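Local coordinates for protein glycerophosphodiester phosphodiesterase (Thermotoga maritima, PDB 1O1Z) that belongs to the glycerophosphodiester phosphodiesterase family and adopts a TIM-barrel fold, here with a bound sodium ion, at residues Glu109-Leu120 with Ser132-Phe143. Numbering follows the deposited sequence.
Sequences EIKEREAADAVL and SSFDLDLLDEKF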
loop_
_atom_site.group_PDB
_atom_site.type_symbol
_atom_site.label_atom_id
_atom_site.label_comp_id
_atom_site.label_asym_id
_atom_site.label_seq_id
_atom_site.Cartn_x
_atom_site.Cartn_y
_atom_site.Cartn_z
ATOM N N GLU A 109 -1.869 -2.398 -3.070
ATOM C CA GLU A 109 -2.287 -1.295 -3.912
ATOM C C GLU A 109 -2.609 -1.851 -5.283
ATOM O O GLU A 109 -1.751 -2.404 -5.973
ATOM C CB GLU A 109 -1.254 -0.170 -4.004
ATOM C CG GLU A 109 -1.786 0.947 -4.898
ATOM C CD GLU A 109 -0.869 2.117 -5.162
ATOM O OE1 GLU A 109 0.156 2.277 -4.477
ATOM O OE2 GLU A 109 -1.194 2.878 -6.109
ATOM N N ILE A 110 -3.849 -1.652 -5.700
ATOM C CA ILE A 110 -4.308 -2.101 -7.001
ATOM C C ILE A 110 -3.903 -1.058 -8.025
ATOM O O ILE A 110 -4.399 0.077 -8.000
ATOM C CB ILE A 110 -5.829 -2.239 -7.023
ATOM C CG1 ILE A 110 -6.363 -3.024 -5.830
ATOM C CG2 ILE A 110 -6.232 -2.842 -8.371
ATOM C CD1 ILE A 110 -6.079 -4.432 -5.900
ATOM N N LYS A 111 -3.046 -1.427 -8.973
ATOM C CA LYS A 111 -2.594 -0.483 -9.983
ATOM C C LYS A 111 -3.450 -0.465 -11.257
ATOM O O LYS A 111 -3.366 0.483 -12.048
ATOM C CB LYS A 111 -1.130 -0.799 -10.360
ATOM C CG LYS A 111 -0.124 -0.543 -9.260
ATOM C CD LYS A 111 -0.097 0.957 -8.885
ATOM C CE LYS A 111 1.175 1.415 -8.238
ATOM N NZ LYS A 111 1.084 2.886 -7.896
ATOM N N GLU A 112 -4.225 -1.537 -11.445
ATOM C CA GLU A 112 -5.036 -1.784 -12.639
ATOM C C GLU A 112 -6.393 -2.340 -12.254
ATOM O O GLU A 112 -6.463 -3.358 -11.559
ATOM C CB GLU A 112 -4.344 -2.845 -13.515
ATOM C CG GLU A 112 -2.952 -2.475 -13.909
ATOM C CD GLU A 112 -2.237 -3.570 -14.685
ATOM O OE1 GLU A 112 -2.705 -4.751 -14.677
ATOM O OE2 GLU A 112 -1.204 -3.226 -15.261
ATOM N N ARG A 113 -7.475 -1.692 -12.702
ATOM C CA ARG A 113 -8.821 -2.214 -12.429
ATOM C C ARG A 113 -8.982 -3.649 -12.876
ATOM O O ARG A 113 -9.636 -4.442 -12.217
ATOM C CB ARG A 113 -9.910 -1.343 -13.068
ATOM C CG ARG A 113 -11.303 -2.010 -13.185
ATOM C CD ARG A 113 -12.373 -1.118 -13.835
ATOM N NE ARG A 113 -12.850 -0.066 -12.904
ATOM C CZ ARG A 113 -13.867 -0.207 -12.085
ATOM N NH1 ARG A 113 -14.480 -1.395 -12.038
ATOM N NH2 ARG A 113 -14.282 0.822 -11.313
ATOM N N GLU A 114 -8.383 -3.999 -14.007
ATOM C CA GLU A 114 -8.531 -5.356 -14.529
ATOM C C GLU A 114 -7.950 -6.447 -13.633
ATOM O O GLU A 114 -8.279 -7.612 -13.806
ATOM C CB GLU A 114 -7.963 -5.452 -15.952
ATOM C CG GLU A 114 -6.499 -5.088 -16.088
ATOM C CD GLU A 114 -6.250 -3.606 -16.434
ATOM O OE1 GLU A 114 -7.092 -2.702 -16.138
ATOM O OE2 GLU A 114 -5.161 -3.316 -17.009
ATOM N N ALA A 115 -7.089 -6.068 -12.678
ATOM C CA ALA A 115 -6.533 -7.017 -11.712
ATOM C C ALA A 115 -7.443 -7.274 -10.533
ATOM O O ALA A 115 -7.218 -8.206 -9.779
ATOM C CB ALA A 115 -5.187 -6.534 -11.208
ATOM N N ALA A 116 -8.471 -6.444 -10.350
ATOM C CA ALA A 116 -9.256 -6.485 -9.115
ATOM C C ALA A 116 -9.942 -7.828 -8.879
ATOM O O ALA A 116 -9.859 -8.358 -7.767
ATOM C CB ALA A 116 -10.279 -5.372 -9.106
ATOM N N ASP A 117 -10.583 -8.406 -9.890
ATOM C CA ASP A 117 -11.300 -9.669 -9.656
ATOM C C ASP A 117 -10.327 -10.782 -9.250
ATOM O O ASP A 117 -10.613 -11.553 -8.325
ATOM C CB ASP A 117 -12.092 -10.083 -10.879
ATOM C CG ASP A 117 -13.362 -9.247 -11.072
ATOM O OD1 ASP A 117 -13.855 -8.614 -10.112
ATOM O OD2 ASP A 117 -13.946 -9.190 -12.154
ATOM N N ALA A 118 -9.180 -10.880 -9.932
ATOM C CA ALA A 118 -8.177 -11.880 -9.592
ATOM C C ALA A 118 -7.591 -11.686 -8.195
ATOM O O ALA A 118 -7.336 -12.646 -7.480
ATOM C CB ALA A 118 -7.072 -11.889 -10.628
ATOM N N VAL A 119 -7.381 -10.442 -7.809
ATOM C CA VAL A 119 -6.876 -10.128 -6.483
ATOM C C VAL A 119 -7.902 -10.551 -5.428
ATOM O O VAL A 119 -7.534 -11.146 -4.428
ATOM C CB VAL A 119 -6.556 -8.631 -6.341
ATOM C CG1 VAL A 119 -6.329 -8.244 -4.886
ATOM C CG2 VAL A 119 -5.340 -8.285 -7.197
ATOM N N LEU A 120 -9.167 -10.232 -5.646
ATOM C CA LEU A 120 -10.210 -10.589 -4.680
ATOM C C LEU A 120 -10.324 -12.100 -4.527
ATOM O O LEU A 120 -10.496 -12.594 -3.423
ATOM C CB LEU A 120 -11.532 -9.941 -5.042
ATOM C CG LEU A 120 -11.512 -8.434 -4.752
ATOM C CD1 LEU A 120 -12.652 -7.714 -5.457
ATOM C CD2 LEU A 120 -11.560 -8.205 -3.200
ATOM N N SER A 132 -5.899 -0.878 -1.409
ATOM C CA SER A 132 -5.920 0.539 -1.633
ATOM C C SER A 132 -5.750 0.831 -3.109
ATOM O O SER A 132 -5.341 -0.022 -3.912
ATOM C CB SER A 132 -4.842 1.253 -0.820
ATOM O OG SER A 132 -3.545 0.749 -1.123
ATOM N N SER A 133 -6.124 2.047 -3.473
ATOM C CA SER A 133 -6.037 2.502 -4.851
ATOM C C SER A 133 -6.290 3.994 -4.896
ATOM O O SER A 133 -7.016 4.554 -4.061
ATOM C CB SER A 133 -7.059 1.783 -5.740
ATOM O OG SER A 133 -6.938 2.184 -7.106
ATOM N N PHE A 134 -5.712 4.662 -5.906
ATOM C CA PHE A 134 -6.104 6.027 -6.209
ATOM C C PHE A 134 -7.450 6.089 -6.985
ATOM O O PHE A 134 -8.042 7.156 -7.139
ATOM C CB PHE A 134 -4.990 6.713 -7.042
ATOM C CG PHE A 134 -3.728 7.016 -6.263
ATOM C CD1 PHE A 134 -3.641 8.169 -5.501
ATOM C CD2 PHE A 134 -2.662 6.147 -6.271
ATOM C CE1 PHE A 134 -2.475 8.469 -4.788
ATOM C CE2 PHE A 134 -1.510 6.426 -5.535
ATOM C CZ PHE A 134 -1.440 7.596 -4.785
ATOM N N ASP A 135 -7.913 4.916 -7.448
ATOM C CA ASP A 135 -9.196 4.759 -8.147
ATOM C C ASP A 135 -10.292 4.514 -7.111
ATOM O O ASP A 135 -10.600 3.381 -6.738
ATOM C CB ASP A 135 -9.050 3.593 -9.111
ATOM C CG ASP A 135 -10.181 3.443 -10.081
ATOM O OD1 ASP A 135 -11.295 3.999 -9.862
ATOM O OD2 ASP A 135 -10.010 2.732 -11.134
ATOM N N LEU A 136 -10.832 5.607 -6.594
ATOM C CA LEU A 136 -11.731 5.516 -5.462
ATOM C C LEU A 136 -13.040 4.815 -5.862
ATOM O O LEU A 136 -13.602 4.058 -5.076
ATOM C CB LEU A 136 -11.994 6.899 -4.866
ATOM C CG LEU A 136 -10.713 7.677 -4.541
ATOM C CD1 LEU A 136 -11.145 8.939 -3.804
ATOM C CD2 LEU A 136 -9.722 6.885 -3.742
ATOM N N ASP A 137 -13.511 5.054 -7.080
ATOM C CA ASP A 137 -14.735 4.399 -7.551
ATOM C C ASP A 137 -14.553 2.890 -7.593
ATOM O O ASP A 137 -15.477 2.147 -7.296
ATOM C CB ASP A 137 -15.165 4.864 -8.923
ATOM C CG ASP A 137 -15.589 6.314 -8.988
ATOM O OD1 ASP A 137 -15.723 7.010 -7.948
ATOM O OD2 ASP A 137 -15.848 6.830 -10.108
ATOM N N LEU A 138 -13.391 2.421 -8.012
ATOM C CA LEU A 138 -13.126 0.982 -8.079
ATOM C C LEU A 138 -13.325 0.347 -6.710
ATOM O O LEU A 138 -13.963 -0.704 -6.581
ATOM C CB LEU A 138 -11.713 0.721 -8.587
ATOM C CG LEU A 138 -11.213 -0.718 -8.456
ATOM C CD1 LEU A 138 -12.046 -1.629 -9.330
ATOM C CD2 LEU A 138 -9.734 -0.772 -8.798
ATOM N N LEU A 139 -12.787 1.005 -5.690
ATOM C CA LEU A 139 -12.886 0.460 -4.327
ATOM C C LEU A 139 -14.343 0.428 -3.901
ATOM O O LEU A 139 -14.832 -0.583 -3.387
ATOM C CB LEU A 139 -12.047 1.284 -3.351
ATOM C CG LEU A 139 -10.542 1.246 -3.651
ATOM C CD1 LEU A 139 -9.806 2.265 -2.771
ATOM C CD2 LEU A 139 -9.977 -0.147 -3.475
ATOM N N ASP A 140 -15.046 1.534 -4.105
ATOM C CA ASP A 140 -16.448 1.608 -3.679
ATOM C C ASP A 140 -17.344 0.625 -4.425
ATOM O O ASP A 140 -18.347 0.163 -3.864
ATOM C CB ASP A 140 -17.016 2.995 -3.854
ATOM C CG ASP A 140 -16.359 4.040 -2.985
ATOM O OD1 ASP A 140 -15.794 3.723 -1.925
ATOM O OD2 ASP A 140 -16.482 5.247 -3.287
ATOM N N GLU A 141 -17.025 0.340 -5.695
ATOM C CA GLU A 141 -17.834 -0.551 -6.501
ATOM C C GLU A 141 -17.553 -2.027 -6.277
ATOM O O GLU A 141 -18.479 -2.850 -6.316
ATOM C CB GLU A 141 -17.641 -0.202 -7.983
ATOM C CG GLU A 141 -18.199 1.151 -8.349
ATOM C CD GLU A 141 -17.702 1.689 -9.683
ATOM O OE1 GLU A 141 -17.105 0.900 -10.457
ATOM O OE2 GLU A 141 -17.915 2.896 -9.967
ATOM N N LYS A 142 -16.290 -2.381 -6.093
ATOM C CA LYS A 142 -15.886 -3.797 -6.113
ATOM C C LYS A 142 -15.345 -4.324 -4.803
ATOM O O LYS A 142 -15.243 -5.552 -4.638
ATOM C CB LYS A 142 -14.844 -4.047 -7.209
ATOM C CG LYS A 142 -15.416 -3.921 -8.604
ATOM C CD LYS A 142 -14.446 -4.391 -9.687
ATOM C CE LYS A 142 -14.393 -5.886 -9.807
ATOM N NZ LYS A 142 -15.487 -6.406 -10.688
ATOM N N PHE A 143 -15.003 -3.443 -3.862
ATOM C CA PHE A 143 -14.311 -3.871 -2.631
ATOM C C PHE A 143 -15.169 -3.755 -1.376
ATOM O O PHE A 143 -14.666 -3.861 -0.268
ATOM C CB PHE A 143 -12.975 -3.137 -2.519
ATOM C CG PHE A 143 -11.937 -3.632 -3.501
ATOM C CD1 PHE A 143 -11.973 -3.244 -4.831
ATOM C CD2 PHE A 143 -10.958 -4.527 -3.103
ATOM C CE1 PHE A 143 -11.049 -3.733 -5.730
ATOM C CE2 PHE A 143 -10.030 -5.025 -4.012
ATOM C CZ PHE A 143 -10.059 -4.609 -5.321
HETATM O O HOH W 1 -3.641 2.854 -7.322
HETATM O O HOH W 2 -6.778 0.710 -9.178
HETATM O O HOH W 3 -11.393 2.372 -13.280
HETATM O O HOH W 4 -13.250 3.616 -11.847
HETATM O O HOH W 5 -16.820 -1.730 -10.927
HETATM O O HOH W 6 -16.620 -9.276 -11.944
#
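The guanidinium of Arg113 lies flat against Leu138, whose CD1 sits 3.5 Å above the centre of the guanidinium plane, while three waters meet its edge in that plane. Two of these waters link NE and NH2 to the carboxylate of Asp135, the N-cap residue of helix 136-142. The third joins NH1 to Glu141 OE1, which also accepts a direct hydrogen bond from Arg113 NH2 at 3.0 Å, part of a salt bridge; that donor approaches from above the carboxylate plane, 45° out of it. With CG anti to the backbone N (chi1 163°) and a bend at chi3, the arginine lays its guanidinium along helix 136-142, over Leu138 and as far as Glu141. The other methyl of Leu138, CD2, turns to Ile110 CG2 (4.1 Å), and Ile110 CD1 reaches Phe143 CZ at 4.0 Å. The Phe143 ring is sandwiched between leucines, Leu139 CD2 over one face and Leu120 CD1 over the other, the latter a CH-pi contact 4.1 Å from the ring centroid. At the sheet end, Ile110 N donates to Ser132 O at 2.8 Å, a nearly straight bond between parallel strands, and a water bridges Glu109 OE2, Ile110 O and Phe134 N. Ser133 OG accepts from Asp135 N in an ST turn that leads from strand to helix. Adjacent parallel strands 105-110 and 129-133, followed by helices 116-123 and 136-142 side by side outside the sheet, fit successive beta-alpha units of a TIM barrel.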